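Eukaryotic translation initiation factor 5A-2 (Arabidopsis thaliana, PDB 3HKS) promotes translation elongation and termination, binding between the exit and peptidyl sites of the ribosome to rescue ribosomes stalled on polyproline and similar motifs. Local coordinates at residues 42-47 with 77-81; 33-37 with 49-53; 38-42 with 88-93. One frame throughout, in Å; residues are numbered along the deposited sequence.

Contact 1 (42-47 with 77-81); sequences IKNRPC and KLEDI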
ATOM      1  N   ILE A  42       8.908  -7.580  -6.195  1.00 18.62           N
ATOM      2  CA  ILE A  42       9.399  -7.932  -7.523  1.00 19.70           C
ATOM      3  C   ILE A  42       9.949  -6.657  -8.143  1.00 21.38           C
ATOM      4  O   ILE A  42       9.254  -5.637  -8.182  1.00 21.91           O
ATOM      5  CB  ILE A  42       8.289  -8.526  -8.442  1.00 19.55           C
ATOM      6  CG1 ILE A  42       7.632  -9.744  -7.787  1.00 18.54           C
ATOM      7  CG2 ILE A  42       8.882  -8.906  -9.817  1.00 19.37           C
ATOM      8  CD1 ILE A  42       6.412 -10.313  -8.544  1.00 18.07           C
ATOM      9  N   LYS A  43      11.202  -6.704  -8.593  1.00 22.95           N
ATOM     10  CA  LYS A  43      11.882  -5.548  -9.208  1.00 24.82           C
ATOM     11  C   LYS A  43      11.748  -4.287  -8.343  1.00 25.15           C
ATOM     12  O   LYS A  43      11.442  -3.199  -8.851  1.00 25.26           O
ATOM     13  CB  LYS A  43      11.356  -5.284 -10.631  1.00 25.23           C
ATOM     14  CG  LYS A  43      11.139  -6.538 -11.496  1.00 27.65           C
ATOM     15  CD  LYS A  43      12.252  -6.739 -12.503  1.00 33.54           C
ATOM     16  CE  LYS A  43      11.962  -5.974 -13.796  1.00 37.45           C
ATOM     17  NZ  LYS A  43      10.730  -6.475 -14.496  1.00 39.30           N
ATOM     18  N   ASN A  44      11.973  -4.466  -7.039  1.00 25.36           N
ATOM     19  CA  ASN A  44      11.910  -3.407  -6.024  1.00 25.34           C
ATOM     20  C   ASN A  44      10.531  -2.733  -5.903  1.00 24.27           C
ATOM     21  O   ASN A  44      10.428  -1.599  -5.443  1.00 24.83           O
ATOM     22  CB  ASN A  44      13.061  -2.393  -6.212  1.00 26.38           C
ATOM     23  CG  ASN A  44      13.525  -1.748  -4.884  1.00 30.16           C
ATOM     24  OD1 ASN A  44      13.676  -0.526  -4.805  1.00 33.75           O
ATOM     25  ND2 ASN A  44      13.770  -2.571  -3.851  1.00 32.55           N
ATOM     26  N   ARG A  45       9.483  -3.452  -6.302  1.00 22.81           N
ATOM     27  CA  ARG A  45       8.111  -2.942  -6.258  1.00 21.63           C
ATOM     28  C   ARG A  45       7.256  -3.799  -5.328  1.00 20.55           C
ATOM     29  O   ARG A  45       7.302  -5.015  -5.400  1.00 20.08           O
ATOM     30  CB  ARG A  45       7.478  -2.894  -7.665  1.00 21.50           C
ATOM     31  CG  ARG A  45       8.168  -1.954  -8.659  1.00 22.37           C
ATOM     32  CD  ARG A  45       8.126  -0.482  -8.198  1.00 22.99           C
ATOM     33  NE  ARG A  45       6.754  -0.070  -7.924  1.00 24.57           N
ATOM     34  CZ  ARG A  45       6.404   1.017  -7.241  1.00 26.22           C
ATOM     35  NH1 ARG A  45       7.329   1.828  -6.742  1.00 26.33           N
ATOM     36  NH2 ARG A  45       5.118   1.286  -7.052  1.00 26.35           N
ATOM     37  N   PRO A  46       6.491  -3.160  -4.430  1.00 20.11           N
ATOM     38  CA  PRO A  46       5.589  -3.946  -3.570  1.00 19.49           C
ATOM     39  C   PRO A  46       4.346  -4.400  -4.334  1.00 19.01           C
ATOM     40  O   PRO A  46       3.619  -3.569  -4.873  1.00 19.07           O
ATOM     41  CB  PRO A  46       5.240  -2.974  -2.433  1.00 19.38           C
ATOM     42  CG  PRO A  46       5.422  -1.566  -3.055  1.00 19.81           C
ATOM     43  CD  PRO A  46       6.464  -1.705  -4.139  1.00 19.50           C
ATOM     44  N   CYS A  47       4.114  -5.714  -4.400  1.00 18.21           N
ATOM     45  CA  CYS A  47       3.014  -6.244  -5.193  1.00 17.37           C
ATOM     46  C   CYS A  47       2.150  -7.171  -4.371  1.00 17.27           C
ATOM     47  O   CYS A  47       2.655  -7.862  -3.493  1.00 17.27           O
ATOM     48  CB  CYS A  47       3.531  -6.989  -6.425  1.00 16.68           C
ATOM     49  SG  CYS A  47       4.729  -6.108  -7.402  1.00 17.72           S
ATOM     50  N   LYS A  77       1.068  -5.436 -13.576  1.00 28.73           N
ATOM     51  CA  LYS A  77       1.276  -6.851 -13.304  1.00 28.28           C
ATOM     52  C   LYS A  77       2.759  -7.169 -13.405  1.00 27.32           C
ATOM     53  O   LYS A  77       3.405  -6.785 -14.381  1.00 26.89           O
ATOM     54  CB  LYS A  77       0.480  -7.708 -14.290  1.00 28.91           C
ATOM     55  CG  LYS A  77       0.744  -9.214 -14.201  1.00 30.44           C
ATOM     56  CD  LYS A  77      -0.372 -10.018 -14.861  1.00 33.97           C
ATOM     57  CE  LYS A  77      -0.166 -10.146 -16.368  1.00 38.15           C
ATOM     58  NZ  LYS A  77      -1.421 -10.620 -17.054  1.00 40.30           N
ATOM     59  N   LEU A  78       3.295  -7.846 -12.386  1.00 25.73           N
ATOM     60  CA  LEU A  78       4.691  -8.306 -12.421  1.00 24.76           C
ATOM     61  C   LEU A  78       4.756  -9.792 -12.100  1.00 23.78           C
ATOM     62  O   LEU A  78       3.837 -10.343 -11.508  1.00 23.79           O
ATOM     63  CB  LEU A  78       5.585  -7.494 -11.471  1.00 24.45           C
ATOM     64  CG  LEU A  78       5.909  -6.043 -11.840  1.00 24.76           C
ATOM     65  CD1 LEU A  78       6.350  -5.264 -10.624  1.00 23.14           C
ATOM     66  CD2 LEU A  78       6.983  -5.954 -12.941  1.00 25.71           C
ATOM     67  N   GLU A  79       5.842 -10.444 -12.500  1.00 23.30           N
ATOM     68  CA  GLU A  79       5.968 -11.899 -12.326  1.00 22.72           C
ATOM     69  C   GLU A  79       7.367 -12.293 -11.867  1.00 21.77           C
ATOM     70  O   GLU A  79       8.339 -11.589 -12.128  1.00 21.04           O
ATOM     71  CB  GLU A  79       5.633 -12.641 -13.631  1.00 22.89           C
ATOM     72  CG  GLU A  79       4.216 -12.440 -14.146  1.00 25.33           C
ATOM     73  CD  GLU A  79       3.979 -13.132 -15.491  1.00 29.10           C
ATOM     74  OE1 GLU A  79       4.073 -12.452 -16.540  1.00 30.79           O
ATOM     75  OE2 GLU A  79       3.713 -14.350 -15.495  1.00 28.46           O
ATOM     76  N   ASP A  80       7.457 -13.445 -11.206  1.00 21.14           N
ATOM     77  CA  ASP A  80       8.737 -13.986 -10.770  1.00 20.67           C
ATOM     78  C   ASP A  80       8.608 -15.504 -10.717  1.00 19.43           C
ATOM     79  O   ASP A  80       7.518 -16.031 -10.515  1.00 18.63           O
ATOM     80  CB  ASP A  80       9.094 -13.434  -9.376  1.00 21.16           C
ATOM     81  CG  ASP A  80      10.594 -13.178  -9.192  1.00 24.09           C
ATOM     82  OD1 ASP A  80      11.405 -13.568 -10.067  1.00 24.57           O
ATOM     83  OD2 ASP A  80      10.960 -12.568  -8.147  1.00 28.98           O
ATOM     84  N   ILE A  81       9.723 -16.201 -10.923  1.00 18.81           N
ATOM     85  CA  ILE A  81       9.812 -17.627 -10.620  1.00 18.08           C
ATOM     86  C   ILE A  81      10.924 -17.795  -9.588  1.00 17.71           C
ATOM     87  O   ILE A  81      12.066 -17.361  -9.821  1.00 17.69           O
ATOM     88  CB  ILE A  81      10.089 -18.493 -11.869  1.00 18.47           C
ATOM     89  CG1 ILE A  81       8.944 -18.365 -12.891  1.00 18.77           C
ATOM     90  CG2 ILE A  81      10.251 -19.975 -11.464  1.00 18.46           C
ATOM     91  CD1 ILE A  81       9.265 -18.969 -14.269  1.00 19.90           C
TER
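This is an apolar packing contact, without a hydrogen bond across it, between a tight hairpin at one edge of the four-stranded antiparallel sheet and that sheet's other outermost strand, 77-83. The hairpin joins strands 39-42 and 45-55 through a type I' turn from Ile-42 to Arg-45. Positive phi values at Lys-43 and Asn-44 give the turn its shape, and Ile-42 N to Arg-45 O (3.1 Å) and Arg-45 N to Ile-42 O (2.9 Å) close it. Leu-78 is the centre of the contact. Its CB lies 3.9 Å from Ile-42 CG2, while its CD1 reaches Cys-47 SG at 3.7 Å and Arg-45 CB at 4.0 Å, so one leucine spans both arms of the hairpin. Strand 77-83 is hydrogen-bonded instead to strand 64-71, by Leu-78 with Ala-69 and Asp-80 with Phe-67. That the first and fourth strands nonetheless meet through side chains is consistent with the strong curl of an SH3-like domain. Ile-42 also extends along the strand, with CG2 3.6 Å from Glu-79 O and CD1 4.2 Å from Asp-80 CB. At the outer margin the aliphatic CD2 of Leu-78 lies 4.1 Å from Lys-43 NZ. The guanidinium of Arg-45 leads away to salt bridges with Asp-71 and with Glu-154 at the start of strand 154-163.

Contact 2 (33-37 with 49-53); sequences NIRKG and VVEVS. With EDO (1,2-ethanediol), chain C.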
ATOM      1  N   ASN A  33       6.163 -20.373   1.289  1.00 15.11           N
ATOM      2  CA  ASN A  33       5.215 -19.873   2.304  1.00 15.86           C
ATOM      3  C   ASN A  33       4.331 -18.724   1.804  1.00 15.58           C
ATOM      4  O   ASN A  33       3.374 -18.362   2.462  1.00 16.28           O
ATOM      5  CB  ASN A  33       5.955 -19.447   3.579  1.00 15.83           C
ATOM      6  CG  ASN A  33       6.173 -20.600   4.544  1.00 16.71           C
ATOM      7  OD1 ASN A  33       5.232 -21.285   4.930  1.00 19.95           O
ATOM      8  ND2 ASN A  33       7.419 -20.807   4.949  1.00 16.30           N
ATOM      9  N   ILE A  34       4.659 -18.165   0.644  1.00 15.74           N
ATOM     10  CA  ILE A  34       3.874 -17.082   0.052  1.00 15.89           C
ATOM     11  C   ILE A  34       2.524 -17.587  -0.463  1.00 16.81           C
ATOM     12  O   ILE A  34       2.440 -18.636  -1.122  1.00 16.75           O
ATOM     13  CB  ILE A  34       4.630 -16.352  -1.091  1.00 15.70           C
ATOM     14  CG1 ILE A  34       6.068 -15.982  -0.685  1.00 14.73           C
ATOM     15  CG2 ILE A  34       3.831 -15.128  -1.601  1.00 15.34           C
ATOM     16  CD1 ILE A  34       6.205 -14.844   0.253  1.00 12.62           C
ATOM     17  N   ARG A  35       1.476 -16.830  -0.151  1.00 17.56           N
ATOM     18  CA  ARG A  35       0.110 -17.193  -0.488  1.00 18.72           C
ATOM     19  C   ARG A  35      -0.570 -16.087  -1.291  1.00 19.24           C
ATOM     20  O   ARG A  35      -0.233 -14.902  -1.167  1.00 18.88           O
ATOM     21  CB  ARG A  35      -0.696 -17.482   0.780  1.00 19.13           C
ATOM     22  CG  ARG A  35      -0.213 -18.676   1.604  1.00 20.63           C
ATOM     23  CD  ARG A  35      -0.531 -20.036   0.937  1.00 24.65           C
ATOM     24  NE  ARG A  35       0.027 -21.149   1.714  1.00 27.64           N
ATOM     25  CZ  ARG A  35       1.225 -21.699   1.503  1.00 28.64           C
ATOM     26  NH1 ARG A  35       2.014 -21.266   0.523  1.00 29.28           N
ATOM     27  NH2 ARG A  35       1.639 -22.683   2.284  1.00 29.45           N
ATOM     28  N   LYS A  36      -1.519 -16.501  -2.127  1.00 19.90           N
ATOM     29  CA  LYS A  36      -2.396 -15.594  -2.855  1.00 20.90           C
ATOM     30  C   LYS A  36      -3.038 -14.626  -1.859  1.00 20.03           C
ATOM     31  O   LYS A  36      -3.570 -15.043  -0.831  1.00 20.12           O
ATOM     32  CB  LYS A  36      -3.467 -16.401  -3.610  1.00 21.09           C
ATOM     33  CG  LYS A  36      -4.384 -15.561  -4.502  1.00 25.17           C
ATOM     34  CD  LYS A  36      -5.498 -16.416  -5.120  1.00 30.75           C
ATOM     35  CE  LYS A  36      -6.618 -15.558  -5.737  1.00 33.78           C
ATOM     36  NZ  LYS A  36      -7.723 -16.407  -6.334  1.00 34.79           N
ATOM     37  N   GLY A  37      -2.962 -13.338  -2.153  1.00 19.87           N
ATOM     38  CA  GLY A  37      -3.480 -12.311  -1.238  1.00 19.66           C
ATOM     39  C   GLY A  37      -2.421 -11.693  -0.338  1.00 19.36           C
ATOM     40  O   GLY A  37      -2.663 -10.649   0.274  1.00 20.19           O
ATOM     41  N   VAL A  49       0.070 -10.564  -4.291  1.00 18.40           N
ATOM     42  CA  VAL A  49       0.055 -11.844  -5.002  1.00 18.66           C
ATOM     43  C   VAL A  49      -1.376 -12.245  -5.389  1.00 19.55           C
ATOM     44  O   VAL A  49      -2.245 -12.413  -4.515  1.00 19.53           O
ATOM     45  CB  VAL A  49       0.758 -12.983  -4.184  1.00 18.59           C
ATOM     46  CG1 VAL A  49       0.725 -14.300  -4.958  1.00 17.61           C
ATOM     47  CG2 VAL A  49       2.201 -12.603  -3.867  1.00 15.89           C
ATOM     48  N   VAL A  50      -1.597 -12.401  -6.694  1.00 20.00           N
ATOM     49  CA  VAL A  50      -2.904 -12.800  -7.242  1.00 21.50           C
ATOM     50  C   VAL A  50      -2.946 -14.253  -7.775  1.00 22.38           C
ATOM     51  O   VAL A  50      -4.014 -14.873  -7.822  1.00 22.96           O
ATOM     52  CB  VAL A  50      -3.451 -11.776  -8.316  1.00 21.34           C
ATOM     53  CG1 VAL A  50      -3.749 -10.407  -7.669  1.00 19.94           C
ATOM     54  CG2 VAL A  50      -2.496 -11.621  -9.500  1.00 20.96           C
ATOM     55  N   GLU A  51      -1.789 -14.800  -8.145  1.00 22.84           N
ATOM     56  CA  GLU A  51      -1.700 -16.196  -8.590  1.00 23.68           C
ATOM     57  C   GLU A  51      -0.404 -16.851  -8.099  1.00 23.07           C
ATOM     58  O   GLU A  51       0.674 -16.270  -8.217  1.00 22.90           O
ATOM     59  CB  GLU A  51      -1.788 -16.288 -10.129  1.00 23.99           C
ATOM     60  CG  GLU A  51      -3.066 -15.656 -10.745  1.00 28.42           C
ATOM     61  CD  GLU A  51      -3.021 -15.509 -12.275  1.00 33.70           C
ATOM     62  OE1 GLU A  51      -3.509 -14.469 -12.794  1.00 34.82           O
ATOM     63  OE2 GLU A  51      -2.512 -16.434 -12.957  1.00 36.41           O
ATOM     64  N   VAL A  52      -0.519 -18.056  -7.544  1.00 22.79           N
ATOM     65  CA  VAL A  52       0.647 -18.880  -7.216  1.00 22.26           C
ATOM     66  C   VAL A  52       0.487 -20.242  -7.868  1.00 22.10           C
ATOM     67  O   VAL A  52      -0.541 -20.904  -7.683  1.00 21.58           O
ATOM     68  CB  VAL A  52       0.793 -19.138  -5.686  1.00 22.66           C
ATOM     69  CG1 VAL A  52       2.094 -19.904  -5.393  1.00 22.50           C
ATOM     70  CG2 VAL A  52       0.734 -17.836  -4.886  1.00 22.00           C
ATOM     71  N   SER A  53       1.507 -20.664  -8.618  1.00 21.34           N
ATOM     72  CA  SER A  53       1.593 -22.060  -9.063  1.00 20.90           C
ATOM     73  C   SER A  53       2.995 -22.654  -8.857  1.00 20.60           C
ATOM     74  O   SER A  53       3.983 -21.926  -8.705  1.00 20.71           O
ATOM     75  CB  SER A  53       1.118 -22.221 -10.514  1.00 20.51           C
ATOM     76  OG  SER A  53       1.929 -21.506 -11.419  1.00 21.10           O
TER
HETATM   77  C1  EDO C 160       1.478 -14.969   2.724  1.00 26.46           C
HETATM   78  O1  EDO C 160       2.067 -14.501   1.503  1.00 23.35           O
HETATM   79  C2  EDO C 160       2.580 -15.598   3.559  1.00 28.20           C
HETATM   80  O2  EDO C 160       2.032 -16.180   4.753  1.00 32.08           O
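Asn-33 opens the segment at a distance from strand 45-55. Its ND2 is hydrogen-bonded to Ser-30, and its O lies 3.1 Å from C2 of a 1,2-ethanediol that probably came from the crystallisation liquor. Ile-34 is the first to touch the strand, packing CG2 against Val-49 CG2 at 3.8 Å on the buried side. At Arg-35 the backbone N donates to O1 of the diol (2.9 Å), whereas the side chain folds back over its own loop: NH1 donates to Ile-34 O at 3.1 Å and also binds Gly-32. Arg-35 O, meanwhile, rests 3.7 Å from Val-49 CB. Lys-36, with its side chain fully extended, runs across the strand rather than along it, and its CE passes 3.4 Å from Val-50 O; its backbone N lies 3.8 Å from Val-52 CG2. Lys-36 CA also makes a CA-H...O contact with Val-49 O (3.6 Å). The same carbonyl accepts the hydrogen bond that fixes the loop, Gly-37 N to Val-49 O, short at 2.6 Å. Gly-37 adopts a phi of 97°, at which a CB would be jammed against the carbonyl O of Lys-36. Val-49 is thus bonded at both its O and its N to consecutive glycines, O to Gly-37 N and N to Gly-38 O. Beyond it, Val-50 and Glu-51 form a classic beta bulge opposite Val-68. The loop, arriving from strand 26-30, thus lies against strand 45-55, with strand 64-71 as that strand's next neighbour and Phe-67 reaching Ile-34, before the chain enters strand 39-42.

Contact 3 (38-42 with 88-93); sequences GHIVI and CDVPHV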
ATOM      1  N   GLY A  38      -1.254 -12.343  -0.247  1.00 18.64           N
ATOM      2  CA  GLY A  38      -0.096 -11.806   0.449  1.00 16.94           C
ATOM      3  C   GLY A  38       0.675 -10.885  -0.483  1.00 16.95           C
ATOM      4  O   GLY A  38       0.244 -10.633  -1.612  1.00 16.39           O
ATOM      5  N   HIS A  39       1.826 -10.399  -0.014  1.00 16.01           N
ATOM      6  CA  HIS A  39       2.675  -9.503  -0.788  1.00 16.25           C
ATOM      7  C   HIS A  39       4.090 -10.036  -0.996  1.00 16.12           C
ATOM      8  O   HIS A  39       4.593 -10.864  -0.235  1.00 15.86           O
ATOM      9  CB  HIS A  39       2.725  -8.102  -0.143  1.00 16.41           C
ATOM     10  CG  HIS A  39       1.385  -7.441  -0.051  1.00 17.03           C
ATOM     11  ND1 HIS A  39       0.532  -7.640   1.012  1.00 17.15           N
ATOM     12  CD2 HIS A  39       0.735  -6.613  -0.903  1.00 18.63           C
ATOM     13  CE1 HIS A  39      -0.584  -6.960   0.817  1.00 17.82           C
ATOM     14  NE2 HIS A  39      -0.487  -6.327  -0.338  1.00 19.37           N
ATOM     15  N   ILE A  40       4.732  -9.501  -2.014  1.00 16.26           N
ATOM     16  CA  ILE A  40       6.057  -9.912  -2.424  1.00 17.24           C
ATOM     17  C   ILE A  40       6.716  -8.704  -3.095  1.00 16.75           C
ATOM     18  O   ILE A  40       6.021  -7.859  -3.659  1.00 16.59           O
ATOM     19  CB  ILE A  40       5.947 -11.123  -3.392  1.00 17.71           C
ATOM     20  CG1 ILE A  40       7.294 -11.822  -3.600  1.00 19.80           C
ATOM     21  CG2 ILE A  40       5.294 -10.725  -4.729  1.00 18.27           C
ATOM     22  CD1 ILE A  40       7.237 -12.945  -4.645  1.00 21.02           C
ATOM     23  N   VAL A  41       8.036  -8.599  -2.997  1.00 16.50           N
ATOM     24  CA  VAL A  41       8.781  -7.595  -3.766  1.00 16.73           C
ATOM     25  C   VAL A  41       9.264  -8.222  -5.077  1.00 17.80           C
ATOM     26  O   VAL A  41       9.915  -9.279  -5.064  1.00 17.01           O
ATOM     27  CB  VAL A  41      10.006  -7.017  -2.982  1.00 16.67           C
ATOM     28  CG1 VAL A  41      10.782  -6.037  -3.830  1.00 15.55           C
ATOM     29  CG2 VAL A  41       9.565  -6.354  -1.687  1.00 15.25           C
ATOM     30  N   ILE A  42       8.908  -7.580  -6.195  1.00 18.62           N
ATOM     31  CA  ILE A  42       9.399  -7.932  -7.523  1.00 19.70           C
ATOM     32  C   ILE A  42       9.949  -6.657  -8.143  1.00 21.38           C
ATOM     33  O   ILE A  42       9.254  -5.637  -8.182  1.00 21.91           O
ATOM     34  CB  ILE A  42       8.289  -8.526  -8.442  1.00 19.55           C
ATOM     35  CG1 ILE A  42       7.632  -9.744  -7.787  1.00 18.54           C
ATOM     36  CG2 ILE A  42       8.882  -8.906  -9.817  1.00 19.37           C
ATOM     37  CD1 ILE A  42       6.412 -10.313  -8.544  1.00 18.07           C
ATOM     38  N   CYS A  88      11.817 -14.954  -0.568  1.00 14.48           N
ATOM     39  CA  CYS A  88      11.370 -13.736  -1.221  1.00 15.54           C
ATOM     40  C   CYS A  88      11.590 -12.606  -0.230  1.00 15.47           C
ATOM     41  O   CYS A  88      11.696 -12.840   0.970  1.00 15.40           O
ATOM     42  CB  CYS A  88       9.886 -13.848  -1.564  1.00 16.12           C
ATOM     43  SG  CYS A  88       9.577 -15.037  -2.851  1.00 19.10           S
ATOM     44  N   ASP A  89      11.698 -11.392  -0.737  1.00 15.91           N
ATOM     45  CA  ASP A  89      11.506 -10.206   0.098  1.00 16.49           C
ATOM     46  C   ASP A  89      10.021  -9.880   0.138  1.00 15.68           C
ATOM     47  O   ASP A  89       9.384  -9.766  -0.893  1.00 15.65           O
ATOM     48  CB  ASP A  89      12.297  -9.030  -0.453  1.00 16.71           C
ATOM     49  CG  ASP A  89      13.771  -9.196  -0.249  1.00 18.95           C
ATOM     50  OD1 ASP A  89      14.183  -9.634   0.853  1.00 20.39           O
ATOM     51  OD2 ASP A  89      14.519  -8.872  -1.184  1.00 20.80           O
ATOM     52  N   VAL A  90       9.474  -9.777   1.338  1.00 15.23           N
ATOM     53  CA  VAL A  90       8.076  -9.427   1.512  1.00 14.86           C
ATOM     54  C   VAL A  90       7.987  -8.001   2.061  1.00 15.10           C
ATOM     55  O   VAL A  90       8.557  -7.719   3.105  1.00 15.16           O
ATOM     56  CB  VAL A  90       7.339 -10.418   2.449  1.00 14.71           C
ATOM     57  CG1 VAL A  90       5.881  -9.978   2.671  1.00 13.38           C
ATOM     58  CG2 VAL A  90       7.396 -11.841   1.880  1.00 14.12           C
ATOM     59  N   PRO A  91       7.266  -7.098   1.364  1.00 15.33           N
ATOM     60  CA  PRO A  91       7.194  -5.719   1.865  1.00 15.43           C
ATOM     61  C   PRO A  91       6.187  -5.601   3.010  1.00 15.71           C
ATOM     62  O   PRO A  91       5.156  -6.270   2.997  1.00 15.58           O
ATOM     63  CB  PRO A  91       6.704  -4.935   0.643  1.00 15.27           C
ATOM     64  CG  PRO A  91       5.806  -5.918  -0.083  1.00 15.25           C
ATOM     65  CD  PRO A  91       6.474  -7.280   0.129  1.00 15.12           C
ATOM     66  N   HIS A  92       6.496  -4.786   4.010  1.00 16.36           N
ATOM     67  CA  HIS A  92       5.465  -4.390   4.976  1.00 17.17           C
ATOM     68  C   HIS A  92       4.477  -3.481   4.248  1.00 17.33           C
ATOM     69  O   HIS A  92       4.882  -2.614   3.466  1.00 17.23           O
ATOM     70  CB  HIS A  92       6.076  -3.623   6.149  1.00 17.10           C
ATOM     71  CG  HIS A  92       6.874  -4.472   7.083  1.00 17.77           C
ATOM     72  ND1 HIS A  92       6.293  -5.377   7.947  1.00 18.22           N
ATOM     73  CD2 HIS A  92       8.206  -4.532   7.312  1.00 16.94           C
ATOM     74  CE1 HIS A  92       7.236  -5.962   8.661  1.00 18.18           C
ATOM     75  NE2 HIS A  92       8.405  -5.472   8.289  1.00 18.51           N
ATOM     76  N   VAL A  93       3.192  -3.713   4.468  1.00 18.12           N
ATOM     77  CA  VAL A  93       2.147  -2.889   3.870  1.00 19.55           C
ATOM     78  C   VAL A  93       1.231  -2.443   5.000  1.00 20.85           C
ATOM     79  O   VAL A  93       0.686  -3.268   5.727  1.00 20.87           O
ATOM     80  CB  VAL A  93       1.330  -3.626   2.756  1.00 19.40           C
ATOM     81  CG1 VAL A  93       0.244  -2.694   2.166  1.00 18.54           C
ATOM     82  CG2 VAL A  93       2.253  -4.136   1.642  1.00 18.60           C
TER
HETATM   83  O   HOH W   1      11.474 -10.951  -3.681  1.00 14.73           O
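Cys-88 begins the contact inside the domain, its SG 3.6 Å from Ile-40 CD1, with Phe-67 of strand 64-71 also touching both side chains. Asp-89 makes the polar link: its O accepts from Val-41 N at 2.8 Å, and its N donates to a water (3.0 Å) that in turn donates to Val-41 O (2.7 Å). One residue pair is therefore joined by a direct bond and a water bridge. The strands cross here at 117°, too oblique for regular pairing to continue. Val-90 lies nearest the crossing, its CA 4.5 Å from Ile-40 CA and its CG1 3.3 Å from His-39 O. Pro-91, which has no amide hydrogen to offer, packs instead, placing CD 3.7 Å from Val-41 CG2 and CG 3.8 Å from His-39 CB. Past His-92, which turns away toward Tyr-27, Val-93 sets CG2 over one face of the His-39 ring, 3.8 Å from its centroid, in a CH-pi contact. Strand 87-103 pairs along its flank with strand 26-30, so the crossing lays one sheet over another, the orthogonal closure of a small SH3-like beta barrel.

How the contacts relate
All three contacts meet around strands 39-42 and 45-55, with centres 9 to 12 Å apart. Contacts 1 and 3 share Ile-42, which turns its side chain to contact 1 alone, and are tied by Cys-47 N to Ile-40 O at 3.0 Å, probably a hydrogen bond; Pro-46 CB also packs on Pro-91 CG (3.8 Å). Contact 2 joins contact 3 through a second probable bond of the same hairpin, Val-49 N to Gly-38 O (2.7 Å), and through Ile-34 CD1, 3.6 Å from Val-90 CG2. Contacts 1 and 2 follow one another along strand 45-55 without otherwise touching. That strand leads on toward the loop of Lys-59, the hypusine position by similarity, unmodified here.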